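PDB 3NZ3: gram-positive cocci surface proteins LPxTG domain-containing protein from Streptococcus pneumoniae, which probably binds mucin at the bacterial cell surface, this chain being the mucin-binding domain of a protein that carries a cell-wall anchoring signal. Local coordinates for residues Ser16-His27 / Asp40-Lys51. Sequence-based numbering, arbitrary orientation.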
ATOM      1  N   SER A  16      16.939 -18.361  -9.396  1.00 23.72           N
ATOM      2  CA  SER A  16      15.688 -17.752  -9.822  1.00 21.78           C
ATOM      3  C   SER A  16      15.348 -16.667  -8.819  1.00 20.68           C
ATOM      4  O   SER A  16      16.055 -16.498  -7.813  1.00 20.32           O
ATOM      5  CB  SER A  16      14.569 -18.798  -9.906  1.00 21.81           C
ATOM      6  OG  SER A  16      14.370 -19.449  -8.663  1.00 20.70           O
ATOM      7  N   THR A  17      14.268 -15.944  -9.088  1.00 19.48           N
ATOM      8  CA  THR A  17      13.845 -14.844  -8.241  1.00 18.37           C
ATOM      9  C   THR A  17      12.401 -15.056  -7.824  1.00 18.39           C
ATOM     10  O   THR A  17      11.558 -15.422  -8.647  1.00 18.35           O
ATOM     11  CB  THR A  17      13.989 -13.500  -8.988  1.00 18.65           C
ATOM     12  OG1 THR A  17      15.300 -13.417  -9.549  1.00 16.55           O
ATOM     13  CG2 THR A  17      13.751 -12.312  -8.068  1.00 18.66           C
ATOM     14  N   GLU A  18      12.128 -14.848  -6.538  1.00 17.95           N
ATOM     15  CA  GLU A  18      10.758 -14.817  -6.042  1.00 17.94           C
ATOM     16  C   GLU A  18      10.351 -13.365  -5.824  1.00 17.61           C
ATOM     17  O   GLU A  18      11.133 -12.567  -5.304  1.00 17.24           O
ATOM     18  CB  GLU A  18      10.618 -15.604  -4.734  1.00 18.03           C
ATOM     19  CG  GLU A  18       9.170 -15.757  -4.254  0.50 19.02           C
ATOM     20  CD  GLU A  18       9.036 -16.502  -2.925  1.00 22.33           C
ATOM     21  OE1 GLU A  18      10.063 -16.995  -2.394  1.00 21.55           O
ATOM     22  OE2 GLU A  18       7.893 -16.590  -2.419  1.00 22.30           O
ATOM     23  N   THR A  19       9.134 -13.024  -6.236  1.00 17.61           N
ATOM     24  CA  THR A  19       8.592 -11.687  -5.981  1.00 17.68           C
ATOM     25  C   THR A  19       7.202 -11.772  -5.390  1.00 17.56           C
ATOM     26  O   THR A  19       6.453 -12.718  -5.661  1.00 17.27           O
ATOM     27  CB  THR A  19       8.517 -10.819  -7.257  1.00 17.82           C
ATOM     28  OG1 THR A  19       7.689 -11.468  -8.227  1.00 19.43           O
ATOM     29  CG2 THR A  19       9.910 -10.575  -7.841  1.00 18.34           C
ATOM     30  N   LYS A  20       6.864 -10.780  -4.575  1.00 17.54           N
ATOM     31  CA  LYS A  20       5.508 -10.640  -4.065  1.00 17.89           C
ATOM     32  C   LYS A  20       5.149  -9.165  -3.947  1.00 17.72           C
ATOM     33  O   LYS A  20       6.023  -8.322  -3.759  1.00 17.31           O
ATOM     34  CB  LYS A  20       5.339 -11.362  -2.725  1.00 18.00           C
ATOM     35  CG  LYS A  20       6.124 -10.802  -1.570  1.00 19.68           C
ATOM     36  CD  LYS A  20       5.748 -11.578  -0.306  1.00 22.77           C
ATOM     37  CE  LYS A  20       6.471 -11.062   0.906  1.00 24.04           C
ATOM     38  NZ  LYS A  20       6.021 -11.806   2.127  1.00 26.17           N
ATOM     39  N   THR A  21       3.860  -8.868  -4.073  1.00 18.08           N
ATOM     40  CA  THR A  21       3.373  -7.493  -4.055  1.00 18.22           C
ATOM     41  C   THR A  21       2.541  -7.263  -2.796  1.00 18.48           C
ATOM     42  O   THR A  21       1.673  -8.072  -2.447  1.00 18.26           O
ATOM     43  CB  THR A  21       2.572  -7.156  -5.329  1.00 18.42           C
ATOM     44  OG1 THR A  21       3.377  -7.442  -6.480  1.00 18.50           O
ATOM     45  CG2 THR A  21       2.164  -5.675  -5.359  1.00 17.99           C
ATOM     46  N   ILE A  22       2.849  -6.165  -2.112  1.00 18.56           N
ATOM     47  CA  ILE A  22       2.122  -5.724  -0.927  1.00 18.73           C
ATOM     48  C   ILE A  22       1.565  -4.340  -1.240  1.00 18.58           C
ATOM     49  O   ILE A  22       2.304  -3.454  -1.680  1.00 18.23           O
ATOM     50  CB  ILE A  22       3.039  -5.687   0.322  1.00 18.81           C
ATOM     51  CG1 ILE A  22       3.747  -7.041   0.495  1.00 19.61           C
ATOM     52  CG2 ILE A  22       2.229  -5.356   1.577  1.00 18.96           C
ATOM     53  CD1 ILE A  22       4.957  -7.003   1.389  1.00 20.14           C
ATOM     54  N   THR A  23       0.263  -4.164  -1.024  1.00 18.39           N
ATOM     55  CA  THR A  23      -0.440  -2.987  -1.533  1.00 18.52           C
ATOM     56  C   THR A  23      -1.206  -2.227  -0.444  1.00 18.57           C
ATOM     57  O   THR A  23      -1.861  -2.829   0.417  1.00 18.32           O
ATOM     58  CB  THR A  23      -1.411  -3.384  -2.678  1.00 18.96           C
ATOM     59  OG1 THR A  23      -0.715  -4.168  -3.656  1.00 17.81           O
ATOM     60  CG2 THR A  23      -1.997  -2.149  -3.365  1.00 18.61           C
ATOM     61  N   ARG A  24      -1.101  -0.900  -0.485  1.00 18.40           N
ATOM     62  CA  ARG A  24      -1.962  -0.042   0.311  1.00 18.12           C
ATOM     63  C   ARG A  24      -2.964   0.675  -0.585  1.00 18.10           C
ATOM     64  O   ARG A  24      -2.596   1.295  -1.592  1.00 17.55           O
ATOM     65  CB  ARG A  24      -1.160   0.979   1.121  1.00 18.52           C
ATOM     66  CG  ARG A  24      -2.047   1.902   1.971  1.00 18.66           C
ATOM     67  CD  ARG A  24      -1.234   2.709   2.979  1.00 19.66           C
ATOM     68  NE  ARG A  24      -0.480   3.790   2.347  1.00 21.12           N
ATOM     69  CZ  ARG A  24       0.314   4.635   3.000  1.00 21.55           C
ATOM     70  NH1 ARG A  24       0.464   4.537   4.320  1.00 21.46           N
ATOM     71  NH2 ARG A  24       0.955   5.586   2.332  1.00 21.20           N
ATOM     72  N   ILE A  25      -4.231   0.585  -0.207  1.00 17.64           N
ATOM     73  CA  ILE A  25      -5.281   1.328  -0.893  1.00 17.94           C
ATOM     74  C   ILE A  25      -5.846   2.400   0.027  1.00 18.03           C
ATOM     75  O   ILE A  25      -6.160   2.139   1.200  1.00 17.79           O
ATOM     76  CB  ILE A  25      -6.408   0.400  -1.396  1.00 18.03           C
ATOM     77  CG1 ILE A  25      -5.831  -0.649  -2.359  1.00 18.42           C
ATOM     78  CG2 ILE A  25      -7.516   1.213  -2.084  1.00 17.85           C
ATOM     79  CD1 ILE A  25      -6.783  -1.786  -2.714  1.00 20.26           C
ATOM     80  N   ILE A  26      -5.971   3.612  -0.507  1.00 17.96           N
ATOM     81  CA  ILE A  26      -6.617   4.687   0.223  1.00 18.28           C
ATOM     82  C   ILE A  26      -7.959   4.980  -0.441  1.00 18.74           C
ATOM     83  O   ILE A  26      -8.021   5.197  -1.657  1.00 18.71           O
ATOM     84  CB  ILE A  26      -5.738   5.961   0.282  1.00 18.31           C
ATOM     85  CG1 ILE A  26      -4.305   5.595   0.681  1.00 18.38           C
ATOM     86  CG2 ILE A  26      -6.344   6.991   1.256  1.00 18.71           C
ATOM     87  CD1 ILE A  26      -3.287   6.705   0.475  1.00 19.76           C
ATOM     88  N   HIS A  27      -9.021   4.941   0.356  1.00 18.76           N
ATOM     89  CA  HIS A  27     -10.365   5.302  -0.095  1.00 19.45           C
ATOM     90  C   HIS A  27     -10.723   6.676   0.444  1.00 19.42           C
ATOM     91  O   HIS A  27     -10.264   7.067   1.525  1.00 19.20           O
ATOM     92  CB  HIS A  27     -11.419   4.315   0.406  1.00 19.52           C
ATOM     93  CG  HIS A  27     -11.155   2.887   0.044  1.00 20.73           C
ATOM     94  ND1 HIS A  27     -11.280   2.407  -1.242  1.00 22.27           N
ATOM     95  CD2 HIS A  27     -10.804   1.826   0.812  1.00 21.91           C
ATOM     96  CE1 HIS A  27     -11.008   1.114  -1.254  1.00 22.96           C
ATOM     97  NE2 HIS A  27     -10.717   0.737  -0.021  1.00 22.60           N
ATOM     98  N   ASP A  40      -9.891   6.056  -5.693  1.00 22.62           N
ATOM     99  CA  ASP A  40      -8.957   5.315  -4.852  1.00 22.34           C
ATOM    100  C   ASP A  40      -7.524   5.608  -5.262  1.00 22.23           C
ATOM    101  O   ASP A  40      -7.246   5.805  -6.448  1.00 21.96           O
ATOM    102  CB  ASP A  40      -9.186   3.812  -4.998  1.00 22.71           C
ATOM    103  CG  ASP A  40     -10.368   3.315  -4.205  1.00 23.33           C
ATOM    104  OD1 ASP A  40     -10.984   4.104  -3.451  1.00 23.16           O
ATOM    105  OD2 ASP A  40     -10.668   2.109  -4.331  1.00 24.93           O
ATOM    106  N   VAL A  41      -6.623   5.637  -4.279  1.00 21.60           N
ATOM    107  CA  VAL A  41      -5.184   5.650  -4.543  1.00 21.32           C
ATOM    108  C   VAL A  41      -4.629   4.253  -4.219  1.00 21.42           C
ATOM    109  O   VAL A  41      -4.788   3.752  -3.101  1.00 21.36           O
ATOM    110  CB  VAL A  41      -4.454   6.770  -3.745  1.00 21.30           C
ATOM    111  CG1 VAL A  41      -2.938   6.564  -3.754  1.00 20.85           C
ATOM    112  CG2 VAL A  41      -4.801   8.151  -4.322  1.00 20.93           C
ATOM    113  N   VAL A  42      -4.011   3.619  -5.212  1.00 21.10           N
ATOM    114  CA  VAL A  42      -3.505   2.255  -5.062  1.00 20.95           C
ATOM    115  C   VAL A  42      -1.977   2.298  -5.105  1.00 20.57           C
ATOM    116  O   VAL A  42      -1.393   2.838  -6.055  1.00 20.19           O
ATOM    117  CB  VAL A  42      -4.082   1.306  -6.150  1.00 21.04           C
ATOM    118  CG1 VAL A  42      -3.508  -0.123  -6.023  1.00 21.73           C
ATOM    119  CG2 VAL A  42      -5.609   1.256  -6.076  1.00 21.76           C
ATOM    120  N   GLN A  43      -1.344   1.749  -4.067  1.00 19.65           N
ATOM    121  CA  GLN A  43       0.115   1.797  -3.923  1.00 19.40           C
ATOM    122  C   GLN A  43       0.734   0.398  -3.812  1.00 19.01           C
ATOM    123  O   GLN A  43       0.924  -0.109  -2.697  1.00 19.10           O
ATOM    124  CB  GLN A  43       0.512   2.645  -2.705  1.00 19.54           C
ATOM    125  CG  GLN A  43      -0.098   4.050  -2.690  1.00 19.08           C
ATOM    126  CD  GLN A  43       0.393   4.893  -1.539  1.00 19.37           C
ATOM    127  OE1 GLN A  43       0.201   4.555  -0.366  1.00 19.49           O
ATOM    128  NE2 GLN A  43       1.025   6.006  -1.867  1.00 18.67           N
ATOM    129  N   PRO A  44       1.047  -0.232  -4.962  1.00 18.78           N
ATOM    130  CA  PRO A  44       1.647  -1.565  -4.939  1.00 18.26           C
ATOM    131  C   PRO A  44       3.166  -1.511  -4.789  1.00 18.36           C
ATOM    132  O   PRO A  44       3.837  -0.714  -5.448  1.00 18.23           O
ATOM    133  CB  PRO A  44       1.254  -2.149  -6.295  1.00 18.99           C
ATOM    134  CG  PRO A  44       1.109  -0.953  -7.206  1.00 18.75           C
ATOM    135  CD  PRO A  44       0.799   0.245  -6.338  1.00 18.54           C
ATOM    136  N   VAL A  45       3.700  -2.334  -3.896  1.00 17.93           N
ATOM    137  CA  VAL A  45       5.143  -2.454  -3.750  1.00 17.55           C
ATOM    138  C   VAL A  45       5.536  -3.909  -3.985  1.00 17.33           C
ATOM    139  O   VAL A  45       5.000  -4.813  -3.347  1.00 17.28           O
ATOM    140  CB  VAL A  45       5.621  -1.921  -2.382  1.00 17.58           C
ATOM    141  CG1 VAL A  45       7.056  -2.367  -2.076  1.00 18.05           C
ATOM    142  CG2 VAL A  45       5.512  -0.380  -2.345  1.00 17.42           C
ATOM    143  N   THR A  46       6.464  -4.125  -4.915  1.00 16.83           N
ATOM    144  CA  THR A  46       6.871  -5.472  -5.302  1.00 16.56           C
ATOM    145  C   THR A  46       8.280  -5.775  -4.809  1.00 16.14           C
ATOM    146  O   THR A  46       9.266  -5.228  -5.311  1.00 16.12           O
ATOM    147  CB  THR A  46       6.722  -5.685  -6.833  1.00 16.70           C
ATOM    148  OG1 THR A  46       5.345  -5.519  -7.187  1.00 16.80           O
ATOM    149  CG2 THR A  46       7.178  -7.088  -7.266  1.00 15.90           C
ATOM    150  N   LEU A  47       8.352  -6.643  -3.804  1.00 15.82           N
ATOM    151  CA  LEU A  47       9.619  -7.045  -3.200  1.00 15.67           C
ATOM    152  C   LEU A  47      10.136  -8.311  -3.860  1.00 15.49           C
ATOM    153  O   LEU A  47       9.367  -9.045  -4.486  1.00 15.29           O
ATOM    154  CB  LEU A  47       9.449  -7.263  -1.694  1.00 15.61           C
ATOM    155  CG  LEU A  47       8.819  -6.094  -0.926  1.00 16.11           C
ATOM    156  CD1 LEU A  47       8.724  -6.431   0.534  1.00 15.78           C
ATOM    157  CD2 LEU A  47       9.612  -4.801  -1.125  1.00 16.13           C
ATOM    158  N   SER A  48      11.436  -8.563  -3.726  1.00 15.26           N
ATOM    159  CA  SER A  48      12.049  -9.730  -4.350  1.00 15.74           C
ATOM    160  C   SER A  48      13.132 -10.355  -3.481  1.00 15.58           C
ATOM    161  O   SER A  48      13.724  -9.694  -2.629  1.00 15.46           O
ATOM    162  CB  SER A  48      12.648  -9.370  -5.711  1.00 15.19           C
ATOM    163  OG  SER A  48      13.879  -8.676  -5.547  1.00 16.99           O
ATOM    164  N   ARG A  49      13.384 -11.635  -3.718  1.00 16.07           N
ATOM    165  CA  ARG A  49      14.536 -12.313  -3.122  1.00 17.07           C
ATOM    166  C   ARG A  49      15.068 -13.370  -4.085  1.00 17.60           C
ATOM    167  O   ARG A  49      14.320 -13.887  -4.924  1.00 17.28           O
ATOM    168  CB  ARG A  49      14.175 -12.929  -1.762  1.00 16.39           C
ATOM    169  CG  ARG A  49      13.189 -14.096  -1.840  1.00 17.02           C
ATOM    170  CD  ARG A  49      13.054 -14.803  -0.498  1.00 16.41           C
ATOM    171  NE  ARG A  49      12.010 -15.827  -0.538  1.00 17.55           N
ATOM    172  CZ  ARG A  49      11.692 -16.629   0.478  1.00 18.31           C
ATOM    173  NH1 ARG A  49      12.337 -16.535   1.634  1.00 18.75           N
ATOM    174  NH2 ARG A  49      10.726 -17.528   0.335  1.00 18.60           N
ATOM    175  N   THR A  50      16.362 -13.670  -3.980  1.00 18.72           N
ATOM    176  CA  THR A  50      16.972 -14.686  -4.830  1.00 20.36           C
ATOM    177  C   THR A  50      16.719 -16.072  -4.242  1.00 20.82           C
ATOM    178  O   THR A  50      16.682 -16.241  -3.021  1.00 21.28           O
ATOM    179  CB  THR A  50      18.486 -14.434  -5.034  1.00 20.70           C
ATOM    180  OG1 THR A  50      18.681 -13.069  -5.397  1.00 23.34           O
ATOM    181  CG2 THR A  50      19.034 -15.294  -6.154  1.00 21.01           C
ATOM    182  N   LYS A  51      16.503 -17.042  -5.123  1.00 21.55           N
ATOM    183  CA  LYS A  51      16.325 -18.439  -4.748  1.00 21.98           C
ATOM    184  C   LYS A  51      17.427 -19.220  -5.447  1.00 22.87           C
ATOM    185  O   LYS A  51      17.604 -19.105  -6.660  1.00 22.50           O
ATOM    186  CB  LYS A  51      14.957 -18.957  -5.195  1.00 21.84           C
ATOM    187  CG  LYS A  51      14.691 -20.436  -4.860  1.00 22.04           C
ATOM    188  CD  LYS A  51      13.565 -20.997  -5.720  1.00 21.62           C
ATOM    189  CE  LYS A  51      13.149 -22.397  -5.273  1.00 23.54           C
ATOM    190  NZ  LYS A  51      11.900 -22.821  -5.962  1.00 24.17           N
TER
HETATM  191  O   HOH W   1      16.184 -21.505  -8.215  1.00 23.67           O
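Glu18 and Arg49 lie side by side on one face of a long antiparallel pair in which the backbones of 16-27 and 40-51 stay in unbroken register from Ser16 opposite Lys51 to Ile26 opposite Val41. Six hydrogen-bonded pairs carry two N-H...O bonds each, such as Ile22 N to Val45 O at 2.8 Å; residues of the non-hydrogen-bonded pairs between them add CA-H...O contacts to carbonyls of the flanking pairs, Thr19 CA lying 3.1 Å from Leu47 O.

Two arginines, one on each strand, grip a cross-strand neighbour side-on. Arg49 NE and NH2 both give to Glu18 OE1, NH2 at 2.9 Å in a salt bridge; the oxygen lies in the guanidinium plane, but the carboxylate is turned 51° against it. Arg24 does the same to OE1 of the neutral Gln43 amide, with NE at 2.9 Å, and here guanidinium and amide are nearly coplanar, 12° apart. The bend at chi3 (74°) swings the Arg24 guanidinium over to that amide. At the far end His27 ND1 donates to Asp40 OD1 at 2.8 Å, meeting the oxygen from above the carboxylate plane. On the more exposed face the hydroxyls of Thr21 and Thr46 bond, OG1 to OG1 2.8 Å.

Apolar contacts lie on both faces: Ile22 CD1 touches Leu47 CD1 at 3.9 Å on the arginine face, and the methyl Thr23 CG2 meets Val42 CG1 on the threonine face.

This ladder is the centre of the main, mixed sheet of the all-beta, Ig-like mucin-binding domain: 14-30 also runs parallel to 101-107, while 39-53 borders 60-62. The Arg24 face turns toward the two-stranded sheet of 68-74 and 88-94, where Glu90 O accepts from Arg24 NH1, Asp71 O accepts from Gln43 NE2, and Trp70 packs on Arg24, Gln43 and Val45.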